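Local coordinates for protein Tae4 (Agrobacterium tumefaciens, PDB 6IJF) that is a type VI secretion amidase effector of the papain-like peptidase clan, probably cleaving amide bonds in the peptidoglycan of rival bacteria, at residues I80-K92 with A120-I133. Sequence-based numbering, arbitrary orientation.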
loop_
_atom_site.group_PDB
_atom_site.type_symbol
_atom_site.label_atom_id
_atom_site.label_comp_id
_atom_site.label_asym_id
_atom_site.label_seq_id
_atom_site.Cartn_x
_atom_site.Cartn_y
_atom_site.Cartn_z
ATOM N N ILE C 80 27.635 7.152 -19.456
ATOM C CA ILE C 80 26.528 6.580 -18.631
ATOM C C ILE C 80 27.062 5.272 -18.039
ATOM O O ILE C 80 27.465 4.393 -18.827
ATOM C CB ILE C 80 25.258 6.273 -19.466
ATOM C CG1 ILE C 80 24.569 7.498 -20.070
ATOM C CG2 ILE C 80 24.274 5.431 -18.667
ATOM C CD1 ILE C 80 24.333 8.628 -19.127
ATOM N N GLU C 81 26.991 5.097 -16.724
ATOM C CA GLU C 81 27.227 3.763 -16.102
ATOM C C GLU C 81 25.882 3.076 -15.922
ATOM O O GLU C 81 24.991 3.659 -15.248
ATOM C CB GLU C 81 27.977 3.922 -14.779
ATOM C CG GLU C 81 28.305 2.607 -14.091
ATOM C CD GLU C 81 28.926 1.572 -15.033
ATOM O OE1 GLU C 81 30.071 1.768 -15.462
ATOM O OE2 GLU C 81 28.235 0.573 -15.371
ATOM N N VAL C 82 25.710 1.895 -16.496
ATOM C CA VAL C 82 24.392 1.185 -16.474
ATOM C C VAL C 82 24.291 0.298 -15.232
ATOM O O VAL C 82 23.164 -0.074 -14.881
ATOM C CB VAL C 82 24.166 0.385 -17.766
ATOM C CG1 VAL C 82 23.022 -0.609 -17.671
ATOM C CG2 VAL C 82 23.976 1.326 -18.945
ATOM N N ASN C 83 25.407 -0.042 -14.602
ATOM C CA ASN C 83 25.478 -1.080 -13.531
ATOM C C ASN C 83 25.476 -0.332 -12.205
ATOM O O ASN C 83 26.383 0.528 -11.978
ATOM C CB ASN C 83 26.730 -1.964 -13.615
ATOM C CG ASN C 83 26.780 -3.041 -12.545
ATOM O OD1 ASN C 83 26.279 -4.153 -12.705
ATOM N ND2 ASN C 83 27.453 -2.725 -11.475
ATOM N N MET C 84 24.488 -0.636 -11.357
ATOM C CA MET C 84 24.317 0.110 -10.088
ATOM C C MET C 84 25.554 -0.088 -9.200
ATOM O O MET C 84 26.056 0.908 -8.661
ATOM C CB MET C 84 23.052 -0.327 -9.357
ATOM C CG MET C 84 22.934 0.292 -7.991
ATOM S SD MET C 84 23.691 -0.805 -6.742
ATOM C CE MET C 84 23.615 0.310 -5.336
ATOM N N ARG C 85 26.067 -1.309 -9.100
ATOM C CA ARG C 85 27.263 -1.607 -8.239
ATOM C C ARG C 85 28.467 -0.765 -8.709
ATOM O O ARG C 85 29.144 -0.109 -7.863
ATOM C CB ARG C 85 27.539 -3.120 -8.241
ATOM C CG ARG C 85 28.607 -3.556 -7.233
ATOM C CD ARG C 85 29.043 -5.013 -7.387
ATOM N NE ARG C 85 28.008 -5.933 -7.874
ATOM C CZ ARG C 85 27.041 -6.486 -7.134
ATOM N NH1 ARG C 85 26.925 -6.195 -5.844
ATOM N NH2 ARG C 85 26.172 -7.317 -7.697
ATOM N N ARG C 86 28.745 -0.766 -10.020
ATOM C CA ARG C 86 29.869 0.016 -10.599
ATOM C C ARG C 86 29.641 1.506 -10.379
ATOM O O ARG C 86 30.610 2.177 -9.989
ATOM C CB ARG C 86 30.071 -0.329 -12.082
ATOM C CG ARG C 86 30.659 -1.717 -12.280
ATOM C CD ARG C 86 31.575 -1.775 -13.496
ATOM N NE ARG C 86 30.779 -1.586 -14.684
ATOM C CZ ARG C 86 29.917 -2.481 -15.169
ATOM N NH1 ARG C 86 29.242 -2.205 -16.275
ATOM N NH2 ARG C 86 29.748 -3.648 -14.567
ATOM N N LEU C 87 28.405 2.020 -10.536
ATOM C CA LEU C 87 28.183 3.468 -10.297
ATOM C C LEU C 87 28.430 3.786 -8.817
ATOM O O LEU C 87 29.014 4.837 -8.534
ATOM C CB LEU C 87 26.784 3.896 -10.770
ATOM C CG LEU C 87 26.482 5.398 -10.625
ATOM C CD1 LEU C 87 27.459 6.255 -11.413
ATOM C CD2 LEU C 87 25.064 5.710 -11.065
ATOM N N ALA C 88 27.961 2.948 -7.887
ATOM C CA ALA C 88 28.121 3.185 -6.419
ATOM C C ALA C 88 29.619 3.205 -6.064
ATOM O O ALA C 88 30.049 4.081 -5.329
ATOM C CB ALA C 88 27.392 2.101 -5.651
ATOM N N THR C 89 30.387 2.277 -6.634
ATOM C CA THR C 89 31.876 2.220 -6.546
ATOM C C THR C 89 32.492 3.543 -7.024
ATOM O O THR C 89 33.289 4.144 -6.297
ATOM C CB THR C 89 32.381 1.006 -7.336
ATOM O OG1 THR C 89 31.761 -0.131 -6.724
ATOM C CG2 THR C 89 33.894 0.902 -7.336
ATOM N N LEU C 90 32.097 4.022 -8.200
ATOM C CA LEU C 90 32.636 5.274 -8.770
ATOM C C LEU C 90 32.323 6.444 -7.852
ATOM O O LEU C 90 33.204 7.309 -7.643
ATOM C CB LEU C 90 32.005 5.474 -10.152
ATOM C CG LEU C 90 32.430 6.729 -10.899
ATOM C CD1 LEU C 90 32.656 6.368 -12.362
ATOM C CD2 LEU C 90 31.385 7.830 -10.784
ATOM N N MET C 91 31.094 6.509 -7.338
ATOM C CA MET C 91 30.651 7.652 -6.508
ATOM C C MET C 91 31.504 7.711 -5.243
ATOM O O MET C 91 31.660 8.844 -4.707
ATOM C CB MET C 91 29.171 7.519 -6.113
ATOM C CG MET C 91 28.184 7.924 -7.240
ATOM S SD MET C 91 28.435 9.638 -7.707
ATOM C CE MET C 91 28.130 9.570 -9.478
ATOM N N LYS C 92 31.992 6.549 -4.785
ATOM C CA LYS C 92 32.774 6.387 -3.522
ATOM C C LYS C 92 34.161 7.011 -3.674
ATOM O O LYS C 92 34.763 7.330 -2.647
ATOM C CB LYS C 92 32.950 4.902 -3.173
ATOM C CG LYS C 92 32.670 4.509 -1.746
ATOM C CD LYS C 92 32.630 2.992 -1.562
ATOM C CE LYS C 92 32.940 2.563 -0.142
ATOM N NZ LYS C 92 32.893 1.090 0.011
ATOM N N ALA C 120 22.418 4.634 -1.964
ATOM C CA ALA C 120 22.572 3.296 -2.556
ATOM C C ALA C 120 22.036 2.263 -1.578
ATOM O O ALA C 120 22.500 2.236 -0.425
ATOM C CB ALA C 120 24.019 3.062 -2.881
ATOM N N PHE C 121 21.049 1.501 -2.029
ATOM C CA PHE C 121 20.428 0.359 -1.324
ATOM C C PHE C 121 21.110 -0.884 -1.877
ATOM O O PHE C 121 20.846 -1.228 -3.043
ATOM C CB PHE C 121 18.915 0.350 -1.525
ATOM C CG PHE C 121 18.217 1.622 -1.097
ATOM C CD1 PHE C 121 17.841 1.829 0.227
ATOM C CD2 PHE C 121 17.903 2.598 -2.022
ATOM C CE1 PHE C 121 17.198 2.995 0.604
ATOM C CE2 PHE C 121 17.219 3.746 -1.651
ATOM C CZ PHE C 121 16.886 3.958 -0.338
ATOM N N ASN C 122 21.982 -1.508 -1.081
ATOM C CA ASN C 122 22.838 -2.633 -1.546
ATOM C C ASN C 122 22.201 -3.973 -1.176
ATOM O O ASN C 122 21.845 -4.137 0.008
ATOM C CB ASN C 122 24.244 -2.546 -0.966
ATOM C CG ASN C 122 24.843 -1.179 -1.140
ATOM O OD1 ASN C 122 25.108 -0.479 -0.154
ATOM N ND2 ASN C 122 24.985 -0.753 -2.381
ATOM N N ASN C 123 22.081 -4.887 -2.136
ATOM C CA ASN C 123 21.621 -6.288 -1.944
ATOM C C ASN C 123 20.173 -6.307 -1.449
ATOM O O ASN C 123 19.909 -6.471 -0.233
ATOM C CB ASN C 123 22.620 -7.031 -1.048
ATOM C CG ASN C 123 24.034 -6.859 -1.554
ATOM O OD1 ASN C 123 24.317 -7.136 -2.719
ATOM N ND2 ASN C 123 24.895 -6.316 -0.713
ATOM N N ILE C 124 19.246 -6.150 -2.366
ATOM C CA ILE C 124 17.783 -6.146 -2.092
ATOM C C ILE C 124 17.225 -7.564 -2.142
ATOM O O ILE C 124 17.370 -8.247 -3.139
ATOM C CB ILE C 124 17.065 -5.206 -3.080
ATOM C CG1 ILE C 124 17.609 -3.776 -2.902
ATOM C CG2 ILE C 124 15.556 -5.318 -2.943
ATOM C CD1 ILE C 124 17.484 -2.874 -4.123
ATOM N N PRO C 125 16.569 -8.027 -1.062
ATOM C CA PRO C 125 15.871 -9.317 -1.056
ATOM C C PRO C 125 14.900 -9.555 -2.224
ATOM O O PRO C 125 13.883 -8.836 -2.316
ATOM C CB PRO C 125 15.063 -9.252 0.267
ATOM C CG PRO C 125 15.925 -8.417 1.175
ATOM C CD PRO C 125 16.499 -7.361 0.258
ATOM N N GLY C 126 15.154 -10.597 -3.034
ATOM C CA GLY C 126 14.308 -10.961 -4.189
ATOM C C GLY C 126 14.831 -10.324 -5.468
ATOM O O GLY C 126 14.237 -10.507 -6.544
ATOM N N TYR C 127 15.932 -9.580 -5.386
ATOM C CA TYR C 127 16.535 -8.916 -6.580
ATOM C C TYR C 127 18.047 -9.170 -6.567
ATOM O O TYR C 127 18.715 -8.822 -5.587
ATOM C CB TYR C 127 16.106 -7.446 -6.621
ATOM C CG TYR C 127 16.756 -6.671 -7.735
ATOM C CD1 TYR C 127 16.738 -7.133 -9.042
ATOM C CD2 TYR C 127 17.380 -5.460 -7.485
ATOM C CE1 TYR C 127 17.364 -6.421 -10.065
ATOM C CE2 TYR C 127 17.971 -4.727 -8.497
ATOM C CZ TYR C 127 17.982 -5.212 -9.792
ATOM O OH TYR C 127 18.618 -4.492 -10.768
ATOM N N THR C 128 18.559 -9.817 -7.625
ATOM C CA THR C 128 19.960 -10.321 -7.766
ATOM C C THR C 128 20.915 -9.230 -8.288
ATOM O O THR C 128 22.154 -9.419 -8.126
ATOM C CB THR C 128 20.002 -11.580 -8.658
ATOM O OG1 THR C 128 19.605 -11.242 -9.987
ATOM C CG2 THR C 128 19.097 -12.706 -8.194
ATOM N N GLY C 129 20.387 -8.152 -8.902
ATOM C CA GLY C 129 21.157 -6.931 -9.221
ATOM C C GLY C 129 21.913 -6.400 -8.005
ATOM O O GLY C 129 21.576 -6.820 -6.868
ATOM N N GLY C 130 22.874 -5.486 -8.217
ATOM C CA GLY C 130 23.651 -4.793 -7.163
ATOM C C GLY C 130 22.746 -4.120 -6.132
ATOM O O GLY C 130 23.143 -3.990 -4.955
ATOM N N GLY C 131 21.532 -3.732 -6.528
ATOM C CA GLY C 131 20.644 -2.920 -5.686
ATOM C C GLY C 131 20.190 -1.687 -6.438
ATOM O O GLY C 131 20.034 -1.763 -7.666
ATOM N N HIS C 132 19.878 -0.622 -5.711
ATOM C CA HIS C 132 19.186 0.572 -6.257
ATOM C C HIS C 132 19.979 1.796 -5.843
ATOM O O HIS C 132 20.358 1.905 -4.666
ATOM C CB HIS C 132 17.741 0.630 -5.755
ATOM C CG HIS C 132 16.974 1.800 -6.270
ATOM N ND1 HIS C 132 16.629 1.904 -7.594
ATOM C CD2 HIS C 132 16.513 2.912 -5.650
ATOM C CE1 HIS C 132 15.978 3.045 -7.781
ATOM N NE2 HIS C 132 15.868 3.671 -6.596
ATOM N N ILE C 133 20.225 2.684 -6.795
ATOM C CA ILE C 133 20.847 4.003 -6.504
ATOM C C ILE C 133 19.893 5.106 -6.943
ATOM O O ILE C 133 19.159 4.916 -7.952
ATOM C CB ILE C 133 22.236 4.078 -7.164
ATOM C CG1 ILE C 133 23.008 5.267 -6.619
ATOM C CG2 ILE C 133 22.135 4.053 -8.692
ATOM C CD1 ILE C 133 24.479 5.224 -6.949
#
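Helix 84-92 lies across one face of the antiparallel hairpin formed by strands 120-122 and 131-133, its axis 8.4 Å from that of 131-133 at 49° and 10.0 Å from that of 120-122. The backbones come nearest at the start of the helix, where the CA atoms of Arg85 and Gly130 are 4.9 Å apart; Gly130 brings its bare CA up to the first turn of the helix.

Met84 carries most of the contact. With CG anti to the backbone N (chi1 173°) and a bend at chi2, its chain runs over the backbone of Gly130 and Gly131, SD lying 3.5 Å from Gly130 C. Its methyl rests over the hydrogen-bonded pair Phe121 and His132, with CE 3.7 Å from Ala120 CB and 3.4 Å from Asn122 ND2; the Asn122 side chain crosses it at about a right angle, while its OD1 is hydrogen-bonded to Thr155 OG1. Further along the helix, Ile133 packs CG2 and CD1 against Leu87, with CG2 4.1 Å from Leu87 CD2, and its CD1 also reaches Ala88. At the more exposed margin, a bend at chi3 lays the Arg85 guanidinium with one face over Gly130 CA, 3.3 Å from the plane.

Ile133 points toward the helix and its neighbour His132 away from it; the His132 side chain touches Cys48 of helix 48-58, and its NE2 is hydrogen-bonded to Asp134 OD2. Helix 84-92 thus covers one side of the hairpin while His132 leaves from the other, consistent with a papain-like amidase fold in which Cys48, His132 and Asp134 probably form the catalytic triad.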